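Local coordinates for PHD finger protein 14 (Danio rerio, PDB 7D86), which binds histone H3, preferring the unmodified form, through a module of zinc fingers, and represses PDGFRA expression, at residues 85-89 against 115-119; 125-131 against 141-145; 164-169 against 193-198. One frame throughout, in Å; residues are numbered along the deposited sequence.

Contact 1: residues 85-89 against 115-119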
# COMPACT_ATOMS: atom_id res chain seq x y z
N PHE A 85 -0.07 -6.24 -5.89
CA PHE A 85 1.08 -5.72 -6.61
C PHE A 85 0.70 -5.27 -8.02
O PHE A 85 -0.26 -5.75 -8.61
CB PHE A 85 2.19 -6.78 -6.75
CG PHE A 85 2.81 -7.18 -5.46
CD1 PHE A 85 2.20 -8.11 -4.63
CD2 PHE A 85 4.04 -6.66 -5.08
CE1 PHE A 85 2.78 -8.49 -3.44
CE2 PHE A 85 4.64 -7.04 -3.90
CZ PHE A 85 4.00 -7.96 -3.07
N LYS A 86 1.50 -4.33 -8.53
CA LYS A 86 1.50 -3.94 -9.94
C LYS A 86 2.92 -4.01 -10.47
O LYS A 86 3.89 -3.81 -9.74
CB LYS A 86 0.96 -2.50 -10.14
CG LYS A 86 -0.54 -2.31 -9.98
CD LYS A 86 -1.30 -2.70 -11.24
CE LYS A 86 -2.74 -2.22 -11.20
NZ LYS A 86 -3.53 -2.72 -12.36
N GLU A 87 3.04 -4.26 -11.78
CA GLU A 87 4.34 -4.37 -12.41
C GLU A 87 4.92 -2.99 -12.71
O GLU A 87 4.18 -2.06 -13.06
CB GLU A 87 4.23 -5.18 -13.71
CG GLU A 87 5.54 -5.71 -14.24
CD GLU A 87 5.35 -6.76 -15.34
OE1 GLU A 87 4.27 -6.80 -15.96
OE2 GLU A 87 6.29 -7.55 -15.56
N THR A 88 6.23 -2.85 -12.56
CA THR A 88 6.91 -1.60 -12.92
C THR A 88 7.32 -1.62 -14.39
O THR A 88 7.19 -2.63 -15.09
CB THR A 88 8.15 -1.36 -12.06
OG1 THR A 88 9.21 -2.23 -12.48
CG2 THR A 88 7.85 -1.58 -10.59
N ASP A 89 7.85 -0.48 -14.85
CA ASP A 89 8.33 -0.38 -16.22
C ASP A 89 9.45 -1.36 -16.50
O ASP A 89 9.51 -1.97 -17.58
CB ASP A 89 8.81 1.05 -16.50
CG ASP A 89 7.74 1.91 -17.11
OD1 ASP A 89 6.61 1.42 -17.29
OD2 ASP A 89 8.04 3.09 -17.41
N PRO A 115 2.15 0.75 -16.45
CA PRO A 115 2.98 0.29 -15.33
C PRO A 115 3.42 1.42 -14.42
O PRO A 115 3.46 2.59 -14.79
CB PRO A 115 4.18 -0.35 -16.03
CG PRO A 115 3.72 -0.66 -17.41
CD PRO A 115 2.74 0.41 -17.75
N VAL A 116 3.77 1.03 -13.20
CA VAL A 116 4.41 1.96 -12.27
C VAL A 116 5.77 2.34 -12.82
O VAL A 116 6.57 1.48 -13.21
CB VAL A 116 4.52 1.33 -10.88
CG1 VAL A 116 5.12 2.34 -9.89
CG2 VAL A 116 3.16 0.85 -10.41
N THR A 117 6.05 3.64 -12.86
CA THR A 117 7.34 4.15 -13.32
C THR A 117 8.13 4.64 -12.12
O THR A 117 7.69 5.56 -11.42
CB THR A 117 7.17 5.29 -14.33
OG1 THR A 117 6.40 4.83 -15.46
CG2 THR A 117 8.53 5.76 -14.82
N LEU A 118 9.28 4.02 -11.88
CA LEU A 118 10.21 4.45 -10.85
C LEU A 118 11.35 5.22 -11.50
O LEU A 118 11.87 4.83 -12.55
CB LEU A 118 10.75 3.26 -10.07
CG LEU A 118 9.69 2.31 -9.50
CD1 LEU A 118 10.33 1.22 -8.65
CD2 LEU A 118 8.66 3.07 -8.69
N THR A 119 11.75 6.32 -10.86
CA THR A 119 12.76 7.22 -11.39
C THR A 119 14.12 6.94 -10.76
O THR A 119 14.24 6.21 -9.78
CB THR A 119 12.36 8.66 -11.11
OG1 THR A 119 12.37 8.87 -9.69
CG2 THR A 119 10.96 8.93 -11.64

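Contact 2: residues 125-131 against 141-145. With ZN (zinc ion), chain D.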
# COMPACT_ATOMS: atom_id res chain seq x y z
N LYS A 125 16.96 6.09 -3.44
CA LYS A 125 16.51 6.10 -2.05
C LYS A 125 16.56 4.73 -1.40
O LYS A 125 16.41 4.65 -0.18
CB LYS A 125 15.07 6.63 -1.95
CG LYS A 125 14.85 8.02 -2.52
CD LYS A 125 15.44 9.09 -1.63
CE LYS A 125 15.26 10.45 -2.27
NZ LYS A 125 16.08 11.48 -1.59
N TYR A 126 16.75 3.65 -2.16
CA TYR A 126 16.69 2.31 -1.59
C TYR A 126 17.71 2.16 -0.46
O TYR A 126 18.89 2.48 -0.64
CB TYR A 126 16.95 1.23 -2.65
CG TYR A 126 15.87 1.03 -3.70
CD1 TYR A 126 15.00 2.05 -4.07
CD2 TYR A 126 15.75 -0.20 -4.35
CE1 TYR A 126 14.03 1.84 -5.05
CE2 TYR A 126 14.78 -0.42 -5.32
CZ TYR A 126 13.93 0.61 -5.67
OH TYR A 126 12.97 0.39 -6.65
N GLY A 127 17.25 1.68 0.69
CA GLY A 127 18.13 1.45 1.82
C GLY A 127 18.63 2.69 2.53
O GLY A 127 19.49 2.56 3.41
N ALA A 128 18.13 3.88 2.19
CA ALA A 128 18.66 5.11 2.77
C ALA A 128 18.28 5.28 4.24
O ALA A 128 19.05 5.86 5.01
CB ALA A 128 18.18 6.32 1.97
N LYS A 129 17.10 4.80 4.63
CA LYS A 129 16.59 4.97 5.98
C LYS A 129 16.35 3.61 6.62
O LYS A 129 16.25 2.59 5.94
CB LYS A 129 15.29 5.79 5.99
CG LYS A 129 15.45 7.23 5.53
CD LYS A 129 16.16 8.05 6.60
CE LYS A 129 16.82 9.29 6.01
NZ LYS A 129 15.89 10.07 5.15
N GLU A 130 16.24 3.60 7.94
CA GLU A 130 15.88 2.40 8.68
C GLU A 130 14.42 2.50 9.11
O GLU A 130 14.01 3.50 9.70
CB GLU A 130 16.77 2.18 9.90
CG GLU A 130 16.32 1.02 10.76
CD GLU A 130 17.33 0.64 11.83
OE1 GLU A 130 18.25 1.44 12.10
OE2 GLU A 130 17.20 -0.47 12.40
N CYS A 131 13.65 1.47 8.79
CA CYS A 131 12.25 1.43 9.18
C CYS A 131 12.13 1.18 10.67
O CYS A 131 12.66 0.19 11.19
CB CYS A 131 11.50 0.35 8.39
SG CYS A 131 9.81 0.07 8.96
N ARG A 141 16.35 -1.99 6.78
CA ARG A 141 17.07 -1.08 5.88
C ARG A 141 16.90 -1.47 4.41
O ARG A 141 17.77 -1.20 3.59
CB ARG A 141 18.55 -1.01 6.23
CG ARG A 141 18.87 -0.02 7.33
CD ARG A 141 20.36 0.02 7.63
NE ARG A 141 20.68 1.01 8.65
CZ ARG A 141 20.59 0.80 9.96
NH1 ARG A 141 20.91 1.76 10.82
NH2 ARG A 141 20.18 -0.38 10.41
N THR A 142 15.79 -2.11 4.07
CA THR A 142 15.51 -2.44 2.68
C THR A 142 14.47 -1.47 2.12
O THR A 142 13.71 -0.85 2.86
CB THR A 142 14.99 -3.87 2.54
OG1 THR A 142 13.70 -3.97 3.15
CG2 THR A 142 15.95 -4.87 3.19
N GLY A 143 14.44 -1.38 0.80
CA GLY A 143 13.40 -0.62 0.16
C GLY A 143 13.47 0.84 0.54
O GLY A 143 14.53 1.39 0.86
N VAL A 144 12.31 1.48 0.50
CA VAL A 144 12.19 2.92 0.67
C VAL A 144 11.22 3.19 1.81
O VAL A 144 10.12 2.62 1.84
CB VAL A 144 11.73 3.60 -0.63
CG1 VAL A 144 11.49 5.10 -0.41
CG2 VAL A 144 12.76 3.41 -1.73
N CYS A 145 11.64 4.03 2.75
CA CYS A 145 10.77 4.43 3.85
C CYS A 145 10.08 5.75 3.51
O CYS A 145 10.60 6.57 2.76
CB CYS A 145 11.56 4.60 5.14
SG CYS A 145 12.10 3.07 5.91
ZN ZN D . 9.52 -2.00 7.83
O HOH W 1 15.26 2.18 3.55

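Contact 3: residues 164-169 against 193-198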
# COMPACT_ATOMS: atom_id res chain seq x y z
N ARG A 164 0.21 -1.73 8.37
CA ARG A 164 -0.11 -2.75 9.36
C ARG A 164 -0.46 -2.12 10.70
O ARG A 164 -1.32 -2.62 11.43
CB ARG A 164 1.07 -3.71 9.51
CG ARG A 164 0.92 -4.78 10.56
CD ARG A 164 2.24 -5.51 10.80
NE ARG A 164 3.13 -4.71 11.63
CZ ARG A 164 4.32 -4.24 11.24
NH1 ARG A 164 4.78 -4.52 10.03
NH2 ARG A 164 5.05 -3.51 12.07
N GLU A 165 0.19 -1.02 11.03
CA GLU A 165 -0.06 -0.33 12.30
C GLU A 165 -1.21 0.66 12.22
O GLU A 165 -1.47 1.37 13.21
CB GLU A 165 1.22 0.38 12.76
CG GLU A 165 2.34 -0.57 13.17
CD GLU A 165 1.99 -1.37 14.42
OE1 GLU A 165 1.15 -0.91 15.22
OE2 GLU A 165 2.57 -2.47 14.61
N GLY A 166 -1.91 0.73 11.09
CA GLY A 166 -3.07 1.60 10.96
C GLY A 166 -2.72 3.06 10.76
O GLY A 166 -3.49 3.94 11.14
N LEU A 167 -1.57 3.34 10.16
CA LEU A 167 -1.02 4.70 10.12
C LEU A 167 -1.22 5.42 8.79
O LEU A 167 -0.93 6.61 8.70
CB LEU A 167 0.48 4.66 10.45
CG LEU A 167 0.81 4.00 11.80
CD1 LEU A 167 2.31 4.01 12.02
CD2 LEU A 167 0.10 4.73 12.93
N LEU A 168 -1.70 4.73 7.75
CA LEU A 168 -1.88 5.34 6.44
C LEU A 168 -3.29 5.90 6.32
O LEU A 168 -4.26 5.22 6.66
CB LEU A 168 -1.63 4.32 5.32
CG LEU A 168 -0.30 3.58 5.31
CD1 LEU A 168 -0.22 2.67 4.09
CD2 LEU A 168 0.87 4.58 5.32
N SER A 169 -3.39 7.14 5.83
CA SER A 169 -4.66 7.81 5.65
C SER A 169 -4.77 8.35 4.23
O SER A 169 -3.77 8.65 3.58
CB SER A 169 -4.85 8.96 6.66
OG SER A 169 -4.74 8.52 7.99
N ASP A 193 -8.85 6.22 13.99
CA ASP A 193 -8.50 5.73 12.66
C ASP A 193 -7.53 4.56 12.74
O ASP A 193 -7.70 3.57 12.02
CB ASP A 193 -7.92 6.86 11.81
CG ASP A 193 -8.99 7.76 11.25
OD1 ASP A 193 -10.19 7.39 11.34
OD2 ASP A 193 -8.64 8.84 10.72
N ARG A 194 -6.51 4.66 13.60
CA ARG A 194 -5.60 3.53 13.80
C ARG A 194 -6.35 2.27 14.19
O ARG A 194 -6.04 1.18 13.71
CB ARG A 194 -4.58 3.84 14.90
CG ARG A 194 -3.33 4.52 14.47
CD ARG A 194 -2.32 4.38 15.59
NE ARG A 194 -1.64 3.10 15.51
CZ ARG A 194 -1.01 2.51 16.52
NH1 ARG A 194 -0.40 1.35 16.32
NH2 ARG A 194 -1.00 3.07 17.72
N LYS A 195 -7.32 2.41 15.09
CA LYS A 195 -7.96 1.23 15.67
C LYS A 195 -8.69 0.41 14.61
O LYS A 195 -8.49 -0.80 14.50
CB LYS A 195 -8.90 1.67 16.79
CG LYS A 195 -8.24 1.60 18.16
CD LYS A 195 -9.22 1.86 19.29
CE LYS A 195 -9.54 3.33 19.40
NZ LYS A 195 -9.73 3.77 20.82
N TRP A 196 -9.53 1.05 13.80
CA TRP A 196 -10.27 0.25 12.83
C TRP A 196 -9.39 -0.16 11.65
O TRP A 196 -9.63 -1.22 11.05
CB TRP A 196 -11.54 0.97 12.35
CG TRP A 196 -11.33 2.21 11.51
CD1 TRP A 196 -11.41 3.50 11.93
CD2 TRP A 196 -11.05 2.26 10.11
NE1 TRP A 196 -11.19 4.36 10.87
CE2 TRP A 196 -10.96 3.62 9.74
CE3 TRP A 196 -10.86 1.29 9.12
CZ2 TRP A 196 -10.69 4.03 8.44
CZ3 TRP A 196 -10.60 1.69 7.83
CH2 TRP A 196 -10.51 3.05 7.50
N LYS A 197 -8.34 0.61 11.34
CA LYS A 197 -7.43 0.18 10.28
C LYS A 197 -6.59 -1.02 10.72
O LYS A 197 -6.40 -1.96 9.95
CB LYS A 197 -6.52 1.33 9.84
CG LYS A 197 -7.26 2.42 9.09
CD LYS A 197 -6.40 3.67 8.99
CE LYS A 197 -7.13 4.76 8.22
NZ LYS A 197 -6.41 6.06 8.29
N ARG A 198 -6.07 -0.99 11.95
CA ARG A 198 -5.33 -2.15 12.44
C ARG A 198 -6.22 -3.38 12.48
O ARG A 198 -5.79 -4.49 12.13
CB ARG A 198 -4.76 -1.87 13.83
CG ARG A 198 -3.63 -0.88 13.86
CD ARG A 198 -3.15 -0.62 15.28
NE ARG A 198 -2.42 -1.75 15.84
CZ ARG A 198 -2.06 -1.86 17.11
NH1 ARG A 198 -2.39 -0.91 17.98
NH2 ARG A 198 -1.39 -2.93 17.53
O HOH W 2 -4.70 6.26 10.71
O HOH W 3 -5.95 9.95 10.07

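Contact 1: residues 85-89 against 115-119
Thr-88 and Val-116 form a single beta bridge, with their CA atoms 4.4 Å apart and the touching parts of the two backbones running 67° apart. Two backbone hydrogen bonds make the bridge. Val-116 N gives its hydrogen to Glu-87 O at 3.1 Å, in the carbonyl plane. Val-116 O takes the hydrogen of Asp-89 N at 2.9 Å. The same oxygen also meets Thr-88 CA in a CA-H...O contact, and so two neighbouring residues close on it.

The side chain of Asp-89 spreads over the loop. Its OD1 lies 3.3 Å from Pro-115 CB, where the two side chains cross at about a right angle. Its OD2 takes a weak hydrogen bond from Thr-117 OG1 at 3.1 Å. Thr-117 OG1 stands beside its own backbone N (chi1 -58°), and this places the hydroxyl in front of the carboxylate.

Apolar contacts complete the interface. Thr-88 CG2 touches Leu-118 CD1 at 4.2 Å. Val-116 CG2 meets Lys-86 CB at 4.0 Å, but the lysine chain then turns off to Tyr-41 and Asp-65. Thr-88 OG1 accepts from Arg-92 N. Val-116 packs further on Val-94 of strand 93-95.

Strand 85-87 pairs with strand 93-95 in an antiparallel hairpin, and the loop 115-119 lies against the hairpin just where the first strand ends. This small hairpin belongs to the C2HC pre-PHD zinc finger, the first part of an extended PHD module.

Contact 2: residues 125-131 against 141-145
Gly-127 N donates to Gly-143 O at 2.7 Å, with an almost straight N-H...O angle of 170° and in the carbonyl plane. Water 1 lies 2.9 Å from the same Gly-143 O and also bonds Lys-129 O, bridging the two segments a second time. Tyr-126 CA adds a CA-H...O contact to Gly-143 O.

This is the N-terminal part of the second PHD-type zinc finger. Residues 125-128 form a type II beta turn there, closed by Ala-128 N on Lys-125 O. Gly-127 has a positive phi, as is usual at the third position of such a turn. Its CA lies 3.2 Å from Arg-141 O, and a side chain would be tight against that oxygen.

Tyr-126 and Val-144 make the apolar end. Val-144 CG2 comes obliquely to the ring, 3.5 Å from Tyr-126 CD1. Lys-125 CB borders the same methyl.

At the other end Glu-130 and Arg-141 form a salt bridge on the surface. With chi1 at 174° Glu-130 CG points away from the backbone N, and the extended chain crosses the arginine obliquely. It carries OE1 over one face of the guanidinium, 3.0 Å from Arg-141 NH1 and nearly as close to NH2, with the carboxylate and guanidinium planes 48° apart. Glu-130 CB lies over the centre of the guanidinium plane.

Cys-131 ends the first segment at the zinc ion, which Cys-134, His-158 and Cys-161 also bind. Thr-142 O accepts from NE2 of His-158, whose ND1 binds the zinc ion. Cys-145 SG stays outside this zinc site and packs 3.7 Å from Cys-131 CB, whose own SG binds the zinc ion at 2.4 Å.

Contact 3: residues 164-169 against 193-198
Arg-194 of helix 191-204 lies along the turn that ends helix 159-164, a Schellman motif in the second PHD finger with Gly-166 at the positive-phi position. Its CB passes Gly-166 O at 3.9 Å. CG comes nearer to that oxygen, and CD rests 3.6 Å from Leu-167 CD2. The chain then bends at chi3 (83°), which brings the guanidinium side-on to Glu-165 O. NE donates to this oxygen at 2.9 Å, nearly along the C=O axis, and NH1 donates to it at 3.3 Å. Both bonds lie in the guanidinium plane. At the tip, NH1 also makes a salt bridge to Glu-165 OE1 at 3.0 Å. A leucine in place of Arg-194 would probably leave Glu-165 O without its two donors and Glu-165 OE1 without its nearest charge partner here.

Glu-165 OE1 also lies over one face of the Arg-198 guanidinium, a long ion pair in which no N-H points at the oxygen. Arg-198 CG packs against Glu-165 O. Gly-166 leaves room for the helix, since a CB there would clash with Arg-194 O.

The extended Lys-197 chain passes Gly-166 and ends at strand 168-170. Water 2 joins its NZ to Gly-166 O. The same NZ gives a hydrogen bond to Leu-168 O at 2.8 Å, from above the carbonyl plane.

The three contacts come in series along the chain, each closing before the next opens. Contact 1 joins the C2HC pre-PHD finger to the loop before helix 120-123. Contact 2 lies in the N-terminal part of the second PHD finger, and contact 3 sets helix 191-204 on that finger. The centres of contacts 1 and 2 are 18 Å apart, yet they touch: Leu-118 CD1 packs 3.4 Å from Tyr-126 OH, across helix 120-123 in sequence. Contact 3 lies about 7 Å from contact 2 at the nearest atoms and on the other side of the chain's centre from contact 1. Together they join parts of the zinc-finger region required for histone H3 binding.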